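Local coordinates for Lic11098 (PDB 4U08), which is of unknown function but belongs to the leucine-rich repeat proteins of a human pathogen and may serve as a virulence factor, at residues Q70-K75 and K93-E98; Q207-R212 and Q230-N235; G304-N309 and E327-N332; R319-L324 and G339-L344. All coordinates share one frame; numbering follows the deposited sequence.

Contact 1: Q70-K75 and K93-E98; sequences QLHLSK and KLKLYE
Ser74 sits over one face of the Tyr97 ring. Its CB stands 3.5 Å from the centroid of the Tyr97 ring and only 6° off the ring normal, a CH-pi contact over the face. Ser74 OG is above the same face, shifted toward the CD2-CE2 rim; this buried hydroxyl has no polar partner. Tyr97 reaches the serine because its CG takes the crowded position between backbone N and carbonyl carbon (chi1 66°). Next along the same side, the Lys95 chain runs beside His72, with Lys95 CD 3.5 Å from His72 ND1. The His72 ring is held from its other nitrogen: NE2 donates to a lone pair of Gln70 OE1 at 2.8 Å, in the ring plane. That bond ties the Gln70 amide as well, and the bent Lys93 chain passes alongside it on its way to a salt bridge with Glu116. On the reverse face Leu71 CD2 meets Leu94 CD1 at 3.9 Å, both chains directed into the interior.

Backbone bonds hold the register beneath these pairs. Leu71 N gives to Lys93 O at 3.1 Å. Lys95 N returns to Leu71 O at 3.0 Å, almost straight at 178°. Leu73 N then binds Lys95 O at 2.8 Å. Beyond the strands, Lys75 N still reaches Tyr97 O at 2.9 Å. Such in-register parallel strands, with polar residues on one face and leucines on the other, are typical of the inner face of a leucine-rich repeat solenoid.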
# COMPACT_ATOMS: atom_id res chain seq x y z
N GLN A 70 24.87 -10.52 -0.12
CA GLN A 70 23.55 -10.74 -0.70
C GLN A 70 23.36 -12.18 -1.14
O GLN A 70 24.16 -12.72 -1.92
CB GLN A 70 23.29 -9.79 -1.90
CG GLN A 70 23.25 -8.31 -1.53
CD GLN A 70 22.70 -7.45 -2.64
OE1 GLN A 70 21.84 -7.85 -3.43
NE2 GLN A 70 23.14 -6.21 -2.68
N LEU A 71 22.26 -12.79 -0.67
CA LEU A 71 21.90 -14.14 -1.03
C LEU A 71 20.49 -14.13 -1.63
O LEU A 71 19.51 -13.89 -0.93
CB LEU A 71 22.01 -15.08 0.19
CG LEU A 71 21.65 -16.55 -0.02
CD1 LEU A 71 22.49 -17.19 -1.13
CD2 LEU A 71 21.81 -17.34 1.27
N HIS A 72 20.42 -14.34 -2.96
CA HIS A 72 19.17 -14.36 -3.73
C HIS A 72 18.77 -15.82 -3.95
O HIS A 72 19.46 -16.56 -4.65
CB HIS A 72 19.33 -13.59 -5.06
CG HIS A 72 19.69 -12.15 -4.88
ND1 HIS A 72 18.75 -11.15 -5.09
CD2 HIS A 72 20.85 -11.58 -4.49
CE1 HIS A 72 19.38 -10.01 -4.82
NE2 HIS A 72 20.64 -10.22 -4.46
N LEU A 73 17.70 -16.25 -3.29
CA LEU A 73 17.23 -17.63 -3.35
C LEU A 73 15.75 -17.72 -3.69
O LEU A 73 15.09 -18.70 -3.35
CB LEU A 73 17.48 -18.29 -2.00
CG LEU A 73 18.80 -19.00 -1.81
CD1 LEU A 73 19.01 -19.31 -0.36
CD2 LEU A 73 18.83 -20.29 -2.61
N SER A 74 15.24 -16.70 -4.36
CA SER A 74 13.84 -16.61 -4.70
C SER A 74 13.46 -17.60 -5.78
O SER A 74 14.30 -18.01 -6.58
CB SER A 74 13.49 -15.19 -5.15
OG SER A 74 13.84 -14.26 -4.14
N LYS A 75 12.18 -17.98 -5.81
CA LYS A 75 11.59 -18.86 -6.82
C LYS A 75 12.34 -20.20 -6.95
O LYS A 75 12.83 -20.56 -8.02
CB LYS A 75 11.43 -18.11 -8.17
CG LYS A 75 10.57 -16.85 -8.07
CD LYS A 75 10.52 -16.07 -9.38
CE LYS A 75 11.33 -14.80 -9.31
NZ LYS A 75 11.39 -14.10 -10.62
N LYS A 93 21.34 -8.75 2.85
CA LYS A 93 20.10 -8.99 2.14
C LYS A 93 19.87 -10.49 1.99
O LYS A 93 20.74 -11.20 1.49
CB LYS A 93 20.16 -8.30 0.76
CG LYS A 93 18.82 -7.86 0.19
CD LYS A 93 18.94 -7.34 -1.27
CE LYS A 93 19.59 -5.98 -1.42
NZ LYS A 93 18.77 -4.88 -0.86
N LEU A 94 18.70 -10.97 2.41
CA LEU A 94 18.35 -12.37 2.26
C LEU A 94 17.00 -12.45 1.58
O LEU A 94 15.99 -12.05 2.16
CB LEU A 94 18.39 -13.11 3.63
CG LEU A 94 17.95 -14.59 3.66
CD1 LEU A 94 18.77 -15.46 2.71
CD2 LEU A 94 17.99 -15.15 5.10
N LYS A 95 16.99 -12.92 0.32
CA LYS A 95 15.78 -13.01 -0.49
C LYS A 95 15.31 -14.44 -0.69
O LYS A 95 15.96 -15.22 -1.38
CB LYS A 95 15.94 -12.24 -1.83
CG LYS A 95 16.16 -10.74 -1.62
CD LYS A 95 16.28 -9.96 -2.91
CE LYS A 95 15.03 -9.17 -3.22
NZ LYS A 95 15.24 -8.20 -4.33
N LEU A 96 14.18 -14.79 -0.07
CA LEU A 96 13.64 -16.15 -0.10
C LEU A 96 12.21 -16.20 -0.56
O LEU A 96 11.52 -17.18 -0.28
CB LEU A 96 13.75 -16.76 1.31
CG LEU A 96 15.17 -17.09 1.78
CD1 LEU A 96 15.25 -17.09 3.27
CD2 LEU A 96 15.64 -18.41 1.23
N TYR A 97 11.75 -15.15 -1.29
CA TYR A 97 10.38 -15.16 -1.76
C TYR A 97 10.12 -16.30 -2.74
O TYR A 97 11.01 -16.69 -3.49
CB TYR A 97 9.89 -13.79 -2.28
CG TYR A 97 10.55 -13.25 -3.52
CD1 TYR A 97 10.06 -13.57 -4.79
CD2 TYR A 97 11.56 -12.30 -3.44
CE1 TYR A 97 10.63 -13.03 -5.94
CE2 TYR A 97 12.13 -11.74 -4.59
CZ TYR A 97 11.67 -12.12 -5.84
OH TYR A 97 12.24 -11.58 -6.97
N GLU A 98 8.92 -16.88 -2.67
CA GLU A 98 8.45 -18.00 -3.48
C GLU A 98 9.31 -19.26 -3.25
O GLU A 98 10.16 -19.63 -4.07
CB GLU A 98 8.27 -17.65 -4.97
CG GLU A 98 7.18 -18.46 -5.64
CD GLU A 98 5.76 -18.15 -5.20
OE1 GLU A 98 5.23 -17.09 -5.61
OE2 GLU A 98 5.18 -18.96 -4.44

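Contact 2: Q207-R212 and Q230-N235; sequences QILHLR and QKLLLN. With ZN (zinc ion), chain F.
Gln207 starts the pairing with one carbonyl that takes two donors. Gln230 N comes to a lone pair of Gln207 O at 2.8 Å, and Lys231 N lies nearly along its C=O axis. The two glutamine side chains run side by side, their amide planes 10° apart. Ile208 rests its CD1 on the aliphatic chain of Lys231, 3.6 Å from Lys231 CD. Leu209 bonds both ways: its N donates to Lys231 O, and its O accepts from Leu233 N at 3.0 Å in a straight bond. Its side chain packs beside Leu232 on the buried face.

His210 turns to the opposite face and binds zinc through ND1 at 2.2 Å, with a water as another ligand of the ion. Across the ring from ND1, His210 CD2 and NE2 each lie 3.4 Å from Leu233 CD1. Leu211 N closes the strand bonds on Leu233 O at 2.9 Å, and its side chain packs on Leu234. Arg212 bends at chi3 to bring its guanidinium over Leu233 CD1, which sits under the centre of one face. Arg212 NH2 lies above the His210 ring toward its rim. Its salt bridge with Asp189 probably offsets the positive charge of the arginine so near the zinc. The pair of strands, 208-210 and 231-233, is flanked by strand 185-187 on one side and strand 254-256 on the other.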
# COMPACT_ATOMS: atom_id res chain seq x y z
N GLN A 207 4.18 6.62 7.09
CA GLN A 207 3.82 7.43 5.93
C GLN A 207 2.78 6.75 5.08
O GLN A 207 1.99 7.43 4.42
CB GLN A 207 5.06 7.71 5.08
CG GLN A 207 6.10 8.60 5.77
CD GLN A 207 7.46 8.50 5.11
OE1 GLN A 207 8.49 8.56 5.77
NE2 GLN A 207 7.51 8.34 3.80
N ILE A 208 2.84 5.41 4.98
CA ILE A 208 1.95 4.61 4.13
C ILE A 208 1.33 3.47 4.94
O ILE A 208 2.06 2.66 5.51
CB ILE A 208 2.70 4.05 2.89
CG1 ILE A 208 3.51 5.13 2.10
CG2 ILE A 208 1.76 3.28 1.96
CD1 ILE A 208 2.90 6.32 1.53
N LEU A 209 0.01 3.37 4.93
CA LEU A 209 -0.73 2.32 5.62
C LEU A 209 -1.70 1.66 4.63
O LEU A 209 -2.65 2.31 4.20
CB LEU A 209 -1.47 2.91 6.85
CG LEU A 209 -2.34 1.97 7.74
CD1 LEU A 209 -1.56 0.69 8.17
CD2 LEU A 209 -2.85 2.69 8.97
N HIS A 210 -1.42 0.41 4.25
CA HIS A 210 -2.21 -0.39 3.32
C HIS A 210 -3.10 -1.33 4.11
O HIS A 210 -2.59 -2.23 4.78
CB HIS A 210 -1.28 -1.17 2.37
CG HIS A 210 -0.67 -0.31 1.30
ND1 HIS A 210 0.10 -0.86 0.31
CD2 HIS A 210 -0.75 1.02 1.10
CE1 HIS A 210 0.49 0.15 -0.45
NE2 HIS A 210 -0.01 1.30 -0.02
N LEU A 211 -4.40 -1.07 4.10
CA LEU A 211 -5.38 -1.87 4.84
C LEU A 211 -6.52 -2.35 3.96
O LEU A 211 -7.61 -2.66 4.46
CB LEU A 211 -5.94 -1.06 6.00
CG LEU A 211 -5.06 -0.98 7.25
CD1 LEU A 211 -5.54 0.10 8.15
CD2 LEU A 211 -5.08 -2.29 8.00
N ARG A 212 -6.27 -2.42 2.64
CA ARG A 212 -7.30 -2.80 1.68
C ARG A 212 -7.76 -4.22 1.88
O ARG A 212 -6.95 -5.09 2.19
CB ARG A 212 -6.76 -2.65 0.24
CG ARG A 212 -6.44 -1.20 -0.12
CD ARG A 212 -5.66 -1.15 -1.42
NE ARG A 212 -4.23 -1.41 -1.22
CZ ARG A 212 -3.33 -1.41 -2.19
NH1 ARG A 212 -3.69 -1.16 -3.44
NH2 ARG A 212 -2.06 -1.65 -1.92
N GLN A 230 0.82 9.92 4.94
CA GLN A 230 0.61 10.51 3.61
C GLN A 230 -0.43 9.76 2.82
O GLN A 230 -1.17 10.36 2.05
CB GLN A 230 1.92 10.55 2.84
CG GLN A 230 2.92 11.58 3.38
CD GLN A 230 4.35 11.32 2.93
OE1 GLN A 230 4.61 10.96 1.78
NE2 GLN A 230 5.30 11.50 3.83
N LYS A 231 -0.45 8.43 2.95
CA LYS A 231 -1.38 7.60 2.19
C LYS A 231 -2.08 6.61 3.13
O LYS A 231 -1.43 5.84 3.83
CB LYS A 231 -0.67 6.82 1.06
CG LYS A 231 -0.09 7.72 -0.03
CD LYS A 231 0.54 6.89 -1.12
CE LYS A 231 1.28 7.76 -2.10
NZ LYS A 231 2.46 7.05 -2.65
N LEU A 232 -3.42 6.64 3.10
CA LEU A 232 -4.24 5.75 3.90
C LEU A 232 -5.17 5.00 2.95
O LEU A 232 -6.10 5.61 2.39
CB LEU A 232 -5.01 6.56 4.97
CG LEU A 232 -5.96 5.79 5.93
CD1 LEU A 232 -5.24 4.59 6.60
CD2 LEU A 232 -6.53 6.71 6.99
N LEU A 233 -4.90 3.69 2.73
CA LEU A 233 -5.71 2.90 1.79
C LEU A 233 -6.61 1.95 2.55
O LEU A 233 -6.15 0.96 3.13
CB LEU A 233 -4.84 2.15 0.79
CG LEU A 233 -3.72 2.92 0.06
CD1 LEU A 233 -3.13 2.06 -1.05
CD2 LEU A 233 -4.21 4.27 -0.54
N LEU A 234 -7.91 2.28 2.56
CA LEU A 234 -8.95 1.53 3.29
C LEU A 234 -10.01 0.90 2.38
O LEU A 234 -11.08 0.53 2.87
CB LEU A 234 -9.59 2.44 4.34
CG LEU A 234 -8.71 2.75 5.55
CD1 LEU A 234 -9.15 4.02 6.23
CD2 LEU A 234 -8.69 1.58 6.53
N ASN A 235 -9.68 0.73 1.08
CA ASN A 235 -10.60 0.12 0.11
C ASN A 235 -11.11 -1.22 0.58
O ASN A 235 -10.35 -2.00 1.15
CB ASN A 235 -9.91 -0.16 -1.22
CG ASN A 235 -9.32 1.00 -1.93
OD1 ASN A 235 -8.50 0.82 -2.82
ND2 ASN A 235 -9.78 2.21 -1.64
ZN ZN F . 0.85 -2.97 0.30
O HOH W 1 -0.11 -4.44 1.68

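Contact 3: G304-N309 and E327-N332; sequences GNNQLN and EHNQLN. With ZN (zinc ion), chain C.
Asn329 ND2 is the best-held polar atom, gripped by two backbone carbonyls, Leu303 O and Leu326 O. The other end of the amide takes the N-H of Leu308, with Leu308 N 3.1 Å from Asn329 OD1, though the place of OD1 is less certain. This buried asparagine thus ties consecutive repeats together, the role of the consensus asparagine in leucine-rich repeats.

Backbone bonds run on both sides of it. Asn305 N donates to Glu327 O at 2.8 Å, nearly along the C=O axis. Gln330 N answers to Leu308 O at 2.9 Å. A weak bond joins Asn332 N to Asn309 O. A water donates to both Asn306 O, at 2.6 Å, and His328 O, at 2.8 Å, two acceptors that cannot bond each other.

His328 is directed toward segment 304-309, CG anti to the backbone N (chi1 -154°), and binds zinc through NE2 at 2.0 Å; a water is also a ligand. Its ring lies beside the Asn305 amide, the planes 25° apart, and also meets Tyr351. The two loops follow strands 300-302 and 323-325; backbone bonds tie them to Gly282 and Leu285 of the preceding loop and to Lys350 and Gln353 of the next.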
# COMPACT_ATOMS: atom_id res chain seq x y z
N GLY A 304 -18.64 8.25 -7.00
CA GLY A 304 -19.50 7.37 -7.77
C GLY A 304 -20.31 6.41 -6.94
O GLY A 304 -19.83 5.87 -5.95
N ASN A 305 -21.58 6.21 -7.33
CA ASN A 305 -22.46 5.20 -6.71
C ASN A 305 -22.74 5.45 -5.22
O ASN A 305 -23.14 4.54 -4.49
CB ASN A 305 -21.91 3.79 -6.94
CG ASN A 305 -22.94 2.77 -7.23
OD1 ASN A 305 -23.53 2.75 -8.31
ND2 ASN A 305 -23.10 1.83 -6.29
N ASN A 306 -22.65 6.70 -4.79
CA ASN A 306 -23.16 7.07 -3.50
C ASN A 306 -24.69 7.31 -3.72
O ASN A 306 -25.25 6.99 -4.78
CB ASN A 306 -22.51 8.37 -3.04
CG ASN A 306 -21.21 8.22 -2.38
OD1 ASN A 306 -20.21 8.81 -2.79
ND2 ASN A 306 -21.18 7.39 -1.38
N GLN A 307 -25.33 7.94 -2.75
CA GLN A 307 -26.74 8.24 -2.77
C GLN A 307 -26.93 9.73 -2.58
O GLN A 307 -27.92 10.14 -1.98
CB GLN A 307 -27.44 7.43 -1.66
CG GLN A 307 -27.52 5.92 -1.91
CD GLN A 307 -27.91 5.13 -0.67
OE1 GLN A 307 -28.63 5.60 0.23
NE2 GLN A 307 -27.46 3.88 -0.60
N LEU A 308 -25.97 10.55 -3.05
CA LEU A 308 -26.09 12.01 -2.89
C LEU A 308 -27.27 12.60 -3.66
O LEU A 308 -27.45 12.29 -4.83
CB LEU A 308 -24.81 12.70 -3.34
CG LEU A 308 -23.56 12.40 -2.52
CD1 LEU A 308 -22.32 12.88 -3.28
CD2 LEU A 308 -23.65 13.06 -1.13
N ASN A 309 -28.06 13.45 -3.00
CA ASN A 309 -29.19 14.12 -3.65
C ASN A 309 -28.77 15.48 -4.04
O ASN A 309 -29.22 15.99 -5.06
CB ASN A 309 -30.41 14.23 -2.70
CG ASN A 309 -31.21 12.96 -2.68
OD1 ASN A 309 -31.56 12.40 -3.72
ND2 ASN A 309 -31.48 12.46 -1.49
N GLU A 327 -20.90 10.01 -10.76
CA GLU A 327 -21.69 9.02 -11.49
C GLU A 327 -22.62 8.21 -10.61
O GLU A 327 -22.21 7.80 -9.53
CB GLU A 327 -20.77 8.09 -12.29
CG GLU A 327 -21.49 6.93 -12.96
CD GLU A 327 -20.68 6.11 -13.95
OE1 GLU A 327 -19.62 6.59 -14.43
OE2 GLU A 327 -21.13 5.00 -14.28
N HIS A 328 -23.86 7.97 -11.07
CA HIS A 328 -24.82 7.09 -10.41
C HIS A 328 -25.14 7.50 -8.96
O HIS A 328 -25.16 6.67 -8.05
CB HIS A 328 -24.37 5.61 -10.51
CG HIS A 328 -25.50 4.63 -10.44
ND1 HIS A 328 -25.99 4.17 -9.22
CD2 HIS A 328 -26.23 4.10 -11.44
CE1 HIS A 328 -27.00 3.37 -9.53
NE2 HIS A 328 -27.17 3.28 -10.85
N ASN A 329 -25.30 8.78 -8.74
CA ASN A 329 -25.81 9.26 -7.46
C ASN A 329 -27.29 9.57 -7.78
O ASN A 329 -27.83 9.09 -8.78
CB ASN A 329 -25.06 10.52 -7.01
CG ASN A 329 -23.80 10.17 -6.30
OD1 ASN A 329 -23.83 9.76 -5.17
ND2 ASN A 329 -22.68 10.23 -6.99
N GLN A 330 -27.93 10.41 -7.01
CA GLN A 330 -29.31 10.75 -7.39
C GLN A 330 -29.43 12.27 -7.41
O GLN A 330 -30.36 12.82 -6.86
CB GLN A 330 -30.32 10.01 -6.48
CG GLN A 330 -29.92 9.91 -5.01
CD GLN A 330 -30.66 8.80 -4.31
OE1 GLN A 330 -31.70 9.03 -3.66
NE2 GLN A 330 -30.14 7.59 -4.39
N LEU A 331 -28.43 12.97 -7.98
CA LEU A 331 -28.43 14.42 -7.99
C LEU A 331 -29.58 14.99 -8.79
O LEU A 331 -29.78 14.62 -9.94
CB LEU A 331 -27.10 15.01 -8.51
CG LEU A 331 -25.87 14.75 -7.66
CD1 LEU A 331 -24.58 15.10 -8.45
CD2 LEU A 331 -25.95 15.57 -6.38
N ASN A 332 -30.31 15.94 -8.19
CA ASN A 332 -31.46 16.63 -8.76
C ASN A 332 -31.00 17.93 -9.38
O ASN A 332 -31.60 18.42 -10.32
CB ASN A 332 -32.51 16.90 -7.61
CG ASN A 332 -32.83 15.64 -6.83
OD1 ASN A 332 -32.31 15.41 -5.74
ND2 ASN A 332 -33.58 14.73 -7.44
ZN ZN C . -28.50 2.15 -11.79
O HOH W 2 -26.39 5.09 -6.15
O HOH W 3 -27.72 0.55 -10.96

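Contact 4: R319-L324 and G339-L344; sequences RNLESL and GKLQKL
This is a contact of two neighbouring turns, with a leucine cluster inside and a lysine strapped across the outer surface. Segment 319-324 leads into strand 323-325, and segment 339-344 starts at the end of a short 3-10 turn and leads toward strand 346-348. Inside, Leu344 CD1 is the busiest atom. It stands 4.0 Å from Leu324 CB and also packs against the backbone of Glu322. From the side comes Leu321, with its CD2 at 4.1 Å from Leu344 CD1. Leu321 and Leu344 match in rotamer, CG anti to the backbone N (chi1 -159° and -161°), so they lie side by side as successive copies of one repeat position. Leu341 CD1 joins them, 4.3 Å from Leu321 CD2.

This is the leucine-rich repeat pattern, in which leucines at fixed places of each coil build a continuous core. Residues Leu341 to Leu344 form a type I beta turn, closed by Leu344 N donating to Leu341 O at 3.1 Å. Leu341 is itself the centre of an inverse gamma turn.

A water donates to Leu321 O at 2.7 Å and accepts from Lys343 N at 3.0 Å, bridging the two backbones. The Lys343 chain is extended and runs past Arg319 O, with CG at 3.6 Å. Its NZ ends on Asn320 OD1 at 2.9 Å, in line with the C=O axis (177°). The other end of that amide, Asn320 ND2, donates to Gln296 O in the preceding turn.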
# COMPACT_ATOMS: atom_id res chain seq x y z
N ARG A 319 -10.64 25.00 -5.33
CA ARG A 319 -9.91 25.69 -6.41
C ARG A 319 -8.91 24.82 -7.18
O ARG A 319 -8.65 25.09 -8.34
CB ARG A 319 -9.22 26.97 -5.87
CG ARG A 319 -8.18 26.73 -4.78
CD ARG A 319 -7.37 27.97 -4.46
NE ARG A 319 -6.02 27.62 -4.01
CZ ARG A 319 -5.60 27.66 -2.74
NH1 ARG A 319 -6.42 28.06 -1.78
NH2 ARG A 319 -4.36 27.31 -2.44
N ASN A 320 -8.38 23.75 -6.55
CA ASN A 320 -7.41 22.88 -7.22
C ASN A 320 -8.00 21.62 -7.80
O ASN A 320 -7.28 20.81 -8.38
CB ASN A 320 -6.25 22.57 -6.25
CG ASN A 320 -5.29 23.72 -6.17
OD1 ASN A 320 -4.91 24.30 -7.19
ND2 ASN A 320 -4.97 24.16 -4.98
N LEU A 321 -9.32 21.45 -7.71
CA LEU A 321 -9.98 20.26 -8.19
C LEU A 321 -9.91 20.14 -9.68
O LEU A 321 -10.31 21.07 -10.39
CB LEU A 321 -11.45 20.23 -7.71
CG LEU A 321 -12.12 18.86 -7.72
CD1 LEU A 321 -11.54 17.94 -6.61
CD2 LEU A 321 -13.64 19.01 -7.50
N GLU A 322 -9.42 19.01 -10.16
CA GLU A 322 -9.27 18.70 -11.58
C GLU A 322 -10.23 17.65 -12.03
O GLU A 322 -10.60 17.62 -13.21
CB GLU A 322 -7.83 18.24 -11.87
CG GLU A 322 -6.82 19.35 -11.61
CD GLU A 322 -5.36 18.95 -11.76
OE1 GLU A 322 -5.06 17.75 -11.91
OE2 GLU A 322 -4.51 19.87 -11.73
N SER A 323 -10.60 16.74 -11.13
CA SER A 323 -11.47 15.63 -11.51
C SER A 323 -12.56 15.41 -10.48
O SER A 323 -12.28 15.26 -9.29
CB SER A 323 -10.64 14.36 -11.70
OG SER A 323 -11.47 13.31 -12.14
N LEU A 324 -13.83 15.40 -10.94
CA LEU A 324 -14.98 15.19 -10.05
C LEU A 324 -15.89 14.11 -10.61
O LEU A 324 -16.38 14.22 -11.74
CB LEU A 324 -15.72 16.52 -9.81
CG LEU A 324 -16.99 16.52 -8.92
CD1 LEU A 324 -16.71 15.92 -7.49
CD2 LEU A 324 -17.57 17.96 -8.83
N GLY A 339 -19.29 26.64 -11.05
CA GLY A 339 -18.58 27.50 -11.99
C GLY A 339 -17.26 28.07 -11.47
O GLY A 339 -16.43 28.51 -12.26
N LYS A 340 -17.05 28.03 -10.15
CA LYS A 340 -15.81 28.51 -9.52
C LYS A 340 -14.68 27.46 -9.62
O LYS A 340 -13.53 27.78 -9.29
CB LYS A 340 -16.05 28.87 -8.05
CG LYS A 340 -16.89 30.12 -7.81
CD LYS A 340 -17.88 29.96 -6.63
CE LYS A 340 -17.27 29.72 -5.26
NZ LYS A 340 -16.64 30.95 -4.69
N LEU A 341 -14.98 26.24 -10.08
CA LEU A 341 -13.97 25.18 -10.23
C LEU A 341 -13.13 25.39 -11.49
O LEU A 341 -13.23 24.63 -12.44
CB LEU A 341 -14.63 23.78 -10.18
CG LEU A 341 -15.44 23.46 -8.92
CD1 LEU A 341 -16.10 22.11 -9.05
CD2 LEU A 341 -14.58 23.53 -7.68
N GLN A 342 -12.31 26.45 -11.50
CA GLN A 342 -11.53 26.87 -12.69
C GLN A 342 -10.49 25.86 -13.19
O GLN A 342 -10.11 25.92 -14.36
CB GLN A 342 -10.88 28.25 -12.46
CG GLN A 342 -11.92 29.40 -12.48
CD GLN A 342 -12.76 29.39 -13.74
OE1 GLN A 342 -12.27 29.59 -14.86
NE2 GLN A 342 -14.05 29.09 -13.60
N LYS A 343 -10.04 24.92 -12.34
CA LYS A 343 -9.07 23.91 -12.74
C LYS A 343 -9.71 22.59 -13.15
O LYS A 343 -9.00 21.67 -13.54
CB LYS A 343 -8.01 23.73 -11.64
CG LYS A 343 -7.08 24.95 -11.53
CD LYS A 343 -5.91 24.69 -10.58
CE LYS A 343 -5.13 25.96 -10.31
NZ LYS A 343 -3.91 25.69 -9.48
N LEU A 344 -11.07 22.50 -13.11
CA LEU A 344 -11.75 21.26 -13.42
C LEU A 344 -11.58 20.84 -14.87
O LEU A 344 -11.86 21.65 -15.77
CB LEU A 344 -13.24 21.34 -13.00
CG LEU A 344 -13.99 20.03 -12.84
CD1 LEU A 344 -13.49 19.27 -11.60
CD2 LEU A 344 -15.48 20.28 -12.68
O HOH W 4 -11.14 23.57 -9.88

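Contacts 1 and 2 join adjacent inner strands through regular parallel backbone bonds, with leucines buried on one face. In contact 1 the other face is polar, with a serine CH-pi contact on a tyrosine beyond it. In contact 2 it mixes Ile208 and Leu233 with Lys231 and a zinc-binding histidine. Contact 3 lies in the loops that follow the strands, relying on a buried asparagine, a bridging water and a zinc-bound histidine. Contact 4 lies at the other end of strand 323-325 and lacks cross-segment backbone bonds, using leucines and a lysine. Contacts 3 and 4 adjoin in sequence yet sit 19 Å apart between centres. All four are partly buried; contact 2 alone has no exposed touching residue.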